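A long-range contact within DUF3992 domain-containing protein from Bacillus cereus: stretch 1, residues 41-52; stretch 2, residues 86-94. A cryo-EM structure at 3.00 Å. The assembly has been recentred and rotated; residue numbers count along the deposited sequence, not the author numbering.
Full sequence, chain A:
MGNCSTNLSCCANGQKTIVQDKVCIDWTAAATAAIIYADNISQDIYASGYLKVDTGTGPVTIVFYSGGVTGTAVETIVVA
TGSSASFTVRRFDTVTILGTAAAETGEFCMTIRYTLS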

# COMPACT_ATOMS: atom_id res chain seq x y z
N ILE A 41 -9.37 42.70 -0.18
CA ILE A 41 -9.22 41.28 -0.49
C ILE A 41 -10.29 40.90 -1.50
O ILE A 41 -11.20 40.13 -1.19
N SER A 42 -10.16 41.38 -2.73
CA SER A 42 -11.25 41.22 -3.68
C SER A 42 -11.29 39.84 -4.31
O SER A 42 -12.36 39.41 -4.75
N GLN A 43 -10.17 39.14 -4.37
CA GLN A 43 -10.11 37.90 -5.13
C GLN A 43 -10.76 36.73 -4.41
O GLN A 43 -11.37 35.88 -5.06
N ASP A 44 -10.65 36.66 -3.09
CA ASP A 44 -11.23 35.56 -2.33
C ASP A 44 -12.06 36.14 -1.19
O ASP A 44 -11.56 36.35 -0.08
N ILE A 45 -13.34 36.39 -1.46
CA ILE A 45 -14.24 36.87 -0.43
C ILE A 45 -15.64 36.38 -0.77
O ILE A 45 -16.06 36.42 -1.93
N TYR A 46 -16.34 35.89 0.24
CA TYR A 46 -17.72 35.44 0.11
C TYR A 46 -18.51 36.08 1.23
O TYR A 46 -18.14 35.94 2.40
N ALA A 47 -19.58 36.78 0.89
CA ALA A 47 -20.33 37.53 1.89
C ALA A 47 -21.81 37.23 1.77
O ALA A 47 -22.36 37.24 0.67
N SER A 48 -22.45 37.00 2.91
CA SER A 48 -23.89 36.80 2.99
C SER A 48 -24.46 37.80 3.99
O SER A 48 -23.80 38.19 4.94
N GLY A 49 -25.70 38.21 3.75
CA GLY A 49 -26.33 39.13 4.68
C GLY A 49 -27.67 39.63 4.19
O GLY A 49 -28.27 39.06 3.29
N TYR A 50 -28.13 40.71 4.82
CA TYR A 50 -29.40 41.32 4.47
C TYR A 50 -29.29 42.83 4.58
O TYR A 50 -28.40 43.37 5.24
N LEU A 51 -30.22 43.51 3.93
CA LEU A 51 -30.42 44.95 4.06
C LEU A 51 -31.88 45.19 4.41
O LEU A 51 -32.77 44.65 3.75
N LYS A 52 -32.11 46.00 5.44
CA LYS A 52 -33.44 46.35 5.90
C LYS A 52 -33.62 47.85 5.82
O LYS A 52 -32.81 48.60 6.38
N SER A 86 -32.13 39.87 1.17
CA SER A 86 -30.90 39.18 1.53
C SER A 86 -30.08 38.85 0.29
O SER A 86 -30.54 39.00 -0.84
N PHE A 87 -28.84 38.41 0.51
CA PHE A 87 -27.92 38.19 -0.59
C PHE A 87 -26.74 37.35 -0.15
O PHE A 87 -26.44 37.23 1.04
N THR A 88 -26.04 36.78 -1.14
CA THR A 88 -24.68 36.27 -1.00
C THR A 88 -23.93 36.53 -2.30
O THR A 88 -24.46 36.30 -3.38
N VAL A 89 -22.70 37.02 -2.18
CA VAL A 89 -21.94 37.55 -3.31
C VAL A 89 -20.46 37.22 -3.12
O VAL A 89 -19.98 37.12 -1.99
N ARG A 90 -19.74 37.04 -4.23
CA ARG A 90 -18.30 36.87 -4.20
C ARG A 90 -17.65 37.83 -5.18
O ARG A 90 -18.30 38.36 -6.08
N ARG A 91 -16.35 38.03 -5.01
CA ARG A 91 -15.56 38.96 -5.81
C ARG A 91 -16.25 40.31 -6.01
O ARG A 91 -16.72 40.65 -7.09
N PHE A 92 -16.31 41.07 -4.93
CA PHE A 92 -16.73 42.46 -4.98
C PHE A 92 -15.75 43.31 -4.21
O PHE A 92 -15.05 42.83 -3.31
N ASP A 93 -15.70 44.59 -4.55
CA ASP A 93 -14.71 45.50 -3.99
C ASP A 93 -15.33 46.56 -3.09
O ASP A 93 -14.79 46.85 -2.02
N THR A 94 -16.46 47.14 -3.49
CA THR A 94 -17.14 48.13 -2.66
C THR A 94 -18.64 47.87 -2.71
O THR A 94 -19.13 47.14 -3.56

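The strand that begins at Tyr 46 pairs antiparallel with the strand of stretch 2, and as in any sheet the paired residues send their side chains to one face or the other rather than across the gap. The contact opens in the loop before the strand. Ile 41 turns its CA-to-CB bond away from stretch 2 and takes no part. The CA-to-CB bond of Ser 42 points sideways, and chi1 t leaves OG 3.8 Å from Phe 92 O, while its carbonyl faces Arg 91: Ser 42 O lies 3.4 Å from both CA and CG of Arg 91. Gln 43 and Asp 44 direct their CB atoms away, although Gln 43 O still lies 3.7 Å from Arg 91 CG.

Ile 45, with both chi angles t, brings CG2 to 4.3 Å from Phe 92 CE1, and its carbonyl accepts a weak hydrogen bond from Arg 91 N (Ile 45 O to Arg 91 N, 3.5 Å). Tyr 46 adopts m with chi2 of 76°, which lays its ring alongside Arg 90 on the face they share with Ser 48, Thr 88, Tyr 50 and Ser 86. Arg 90, chi1 p, places CB over one face of that ring, 3.9 Å from the centroid and 18° off the normal, a CH-pi contact; further out, Tyr 46 OH reaches 3.7 Å from Arg 90 CD and 3.9 Å from Arg 91 NH1.

Ala 47 lies on the other face with Val 89. Its small side chain meets the edge of the Phe 92 ring, with Ala 47 CB 3.6 Å from Phe 92 CZ. Phe 92 starts away from stretch 1, but chi1 p and chi2 of -86° bring its ring back towards the strand. Ala 47 and Val 89 are also joined by two backbone hydrogen bonds, Ala 47 N to Val 89 O and Val 89 N to Ala 47 O, each 2.9 Å.

Ser 48, chi1 m, and Thr 88, chi1 t, bring their hydroxyls together, with OG of Ser 48 3.2 Å from OG1 of Thr 88; Ser 48 OG is also hydrogen-bonded elsewhere in the structure. Gly 49 has no side chain, and Phe 87, with chi1 p and chi2 of 80°, folds its ring back over the strand there. Gly 49 O sits over one face of this ring and accepts a hydrogen bond from Phe 87 N at 2.9 Å.

Tyr 50, chi1 p, packs lightly against Ser 86, also p, their CB atoms 4.3 Å apart. The CA-to-CB bond of Leu 51 points sideways and the end of its side chain leads off from stretch 2, and Lys 52 is out of reach.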

# COMPACT_ATOMS: atom_id res chain seq x y z
CB ILE A 41 -9.33 40.43 0.78
CG1 ILE A 41 -10.52 40.85 1.62
CG2 ILE A 41 -8.13 40.65 1.65
CD1 ILE A 41 -10.79 39.94 2.77
CB SER A 42 -11.14 42.27 -4.78
OG SER A 42 -12.17 42.09 -5.74
CB GLN A 43 -8.66 37.56 -5.47
CG GLN A 43 -7.73 37.61 -4.29
CD GLN A 43 -7.09 38.97 -4.12
OE1 GLN A 43 -7.48 39.94 -4.76
NE2 GLN A 43 -6.09 39.05 -3.26
CB ASP A 44 -10.15 34.62 -1.79
CG ASP A 44 -9.09 35.35 -1.00
OD1 ASP A 44 -8.87 36.55 -1.28
OD2 ASP A 44 -8.49 34.73 -0.11
CB ILE A 45 -14.17 38.41 -0.29
CG1 ILE A 45 -14.93 38.86 0.95
CG2 ILE A 45 -14.71 39.09 -1.52
CD1 ILE A 45 -14.65 40.27 1.33
CB TYR A 46 -17.81 33.92 0.18
CG TYR A 46 -17.29 33.22 -1.05
CD1 TYR A 46 -15.93 33.10 -1.27
CD2 TYR A 46 -18.15 32.65 -1.97
CE1 TYR A 46 -15.45 32.46 -2.38
CE2 TYR A 46 -17.68 32.01 -3.07
CZ TYR A 46 -16.33 31.92 -3.28
OH TYR A 46 -15.84 31.28 -4.39
CB ALA A 47 -20.08 39.02 1.74
CB SER A 48 -24.24 35.39 3.44
OG SER A 48 -23.79 34.43 2.50
CB TYR A 50 -30.55 40.83 5.36
CG TYR A 50 -30.42 41.18 6.82
CD1 TYR A 50 -29.96 40.26 7.73
CD2 TYR A 50 -30.76 42.43 7.29
CE1 TYR A 50 -29.83 40.57 9.05
CE2 TYR A 50 -30.64 42.76 8.61
CZ TYR A 50 -30.17 41.82 9.48
OH TYR A 50 -30.05 42.13 10.81
CB LEU A 51 -30.06 45.69 2.78
CG LEU A 51 -30.19 47.21 2.87
CD1 LEU A 51 -28.90 47.81 3.34
CD2 LEU A 51 -30.59 47.79 1.54
CB LYS A 52 -33.68 45.87 7.33
CG LYS A 52 -35.00 46.33 7.90
CD LYS A 52 -35.45 45.54 9.12
CE LYS A 52 -34.32 45.24 10.09
NZ LYS A 52 -33.42 46.40 10.33
CB SER A 86 -31.22 37.91 2.31
OG SER A 86 -32.08 37.08 1.57
CB PHE A 87 -27.42 39.51 -1.17
CG PHE A 87 -26.81 40.41 -0.14
CD1 PHE A 87 -25.52 40.21 0.30
CD2 PHE A 87 -27.53 41.46 0.39
CE1 PHE A 87 -24.96 41.03 1.24
CE2 PHE A 87 -26.97 42.28 1.33
CZ PHE A 87 -25.69 42.07 1.75
CB THR A 88 -24.65 34.78 -0.65
OG1 THR A 88 -23.30 34.32 -0.64
CG2 THR A 88 -25.40 33.98 -1.67
CB VAL A 89 -22.16 39.07 -3.47
CG1 VAL A 89 -21.30 39.65 -4.56
CG2 VAL A 89 -23.60 39.38 -3.77
CB ARG A 90 -17.88 35.46 -4.58
CG ARG A 90 -18.24 35.11 -5.99
CD ARG A 90 -17.60 33.82 -6.38
NE ARG A 90 -17.85 33.53 -7.79
CZ ARG A 90 -18.30 32.38 -8.26
NH1 ARG A 90 -18.54 31.36 -7.44
NH2 ARG A 90 -18.49 32.24 -9.56
CB ARG A 91 -15.15 38.38 -7.17
CG ARG A 91 -13.84 37.61 -7.16
CD ARG A 91 -13.78 36.41 -8.09
NE ARG A 91 -14.58 35.25 -7.72
CZ ARG A 91 -14.32 34.04 -8.19
NH1 ARG A 91 -15.05 32.99 -7.83
NH2 ARG A 91 -13.33 33.87 -9.06
CB PHE A 92 -18.15 42.65 -4.44
CG PHE A 92 -18.30 42.25 -3.01
CD1 PHE A 92 -18.57 40.95 -2.67
CD2 PHE A 92 -18.19 43.18 -2.00
CE1 PHE A 92 -18.71 40.58 -1.36
CE2 PHE A 92 -18.34 42.82 -0.70
CZ PHE A 92 -18.60 41.52 -0.37
CB ASP A 93 -13.93 46.16 -5.13
CG ASP A 93 -12.73 46.95 -4.64
OD1 ASP A 93 -12.51 47.03 -3.42
OD2 ASP A 93 -12.01 47.50 -5.50
CB THR A 94 -16.86 49.56 -3.12
OG1 THR A 94 -17.26 49.71 -4.48
CG2 THR A 94 -15.39 49.89 -2.99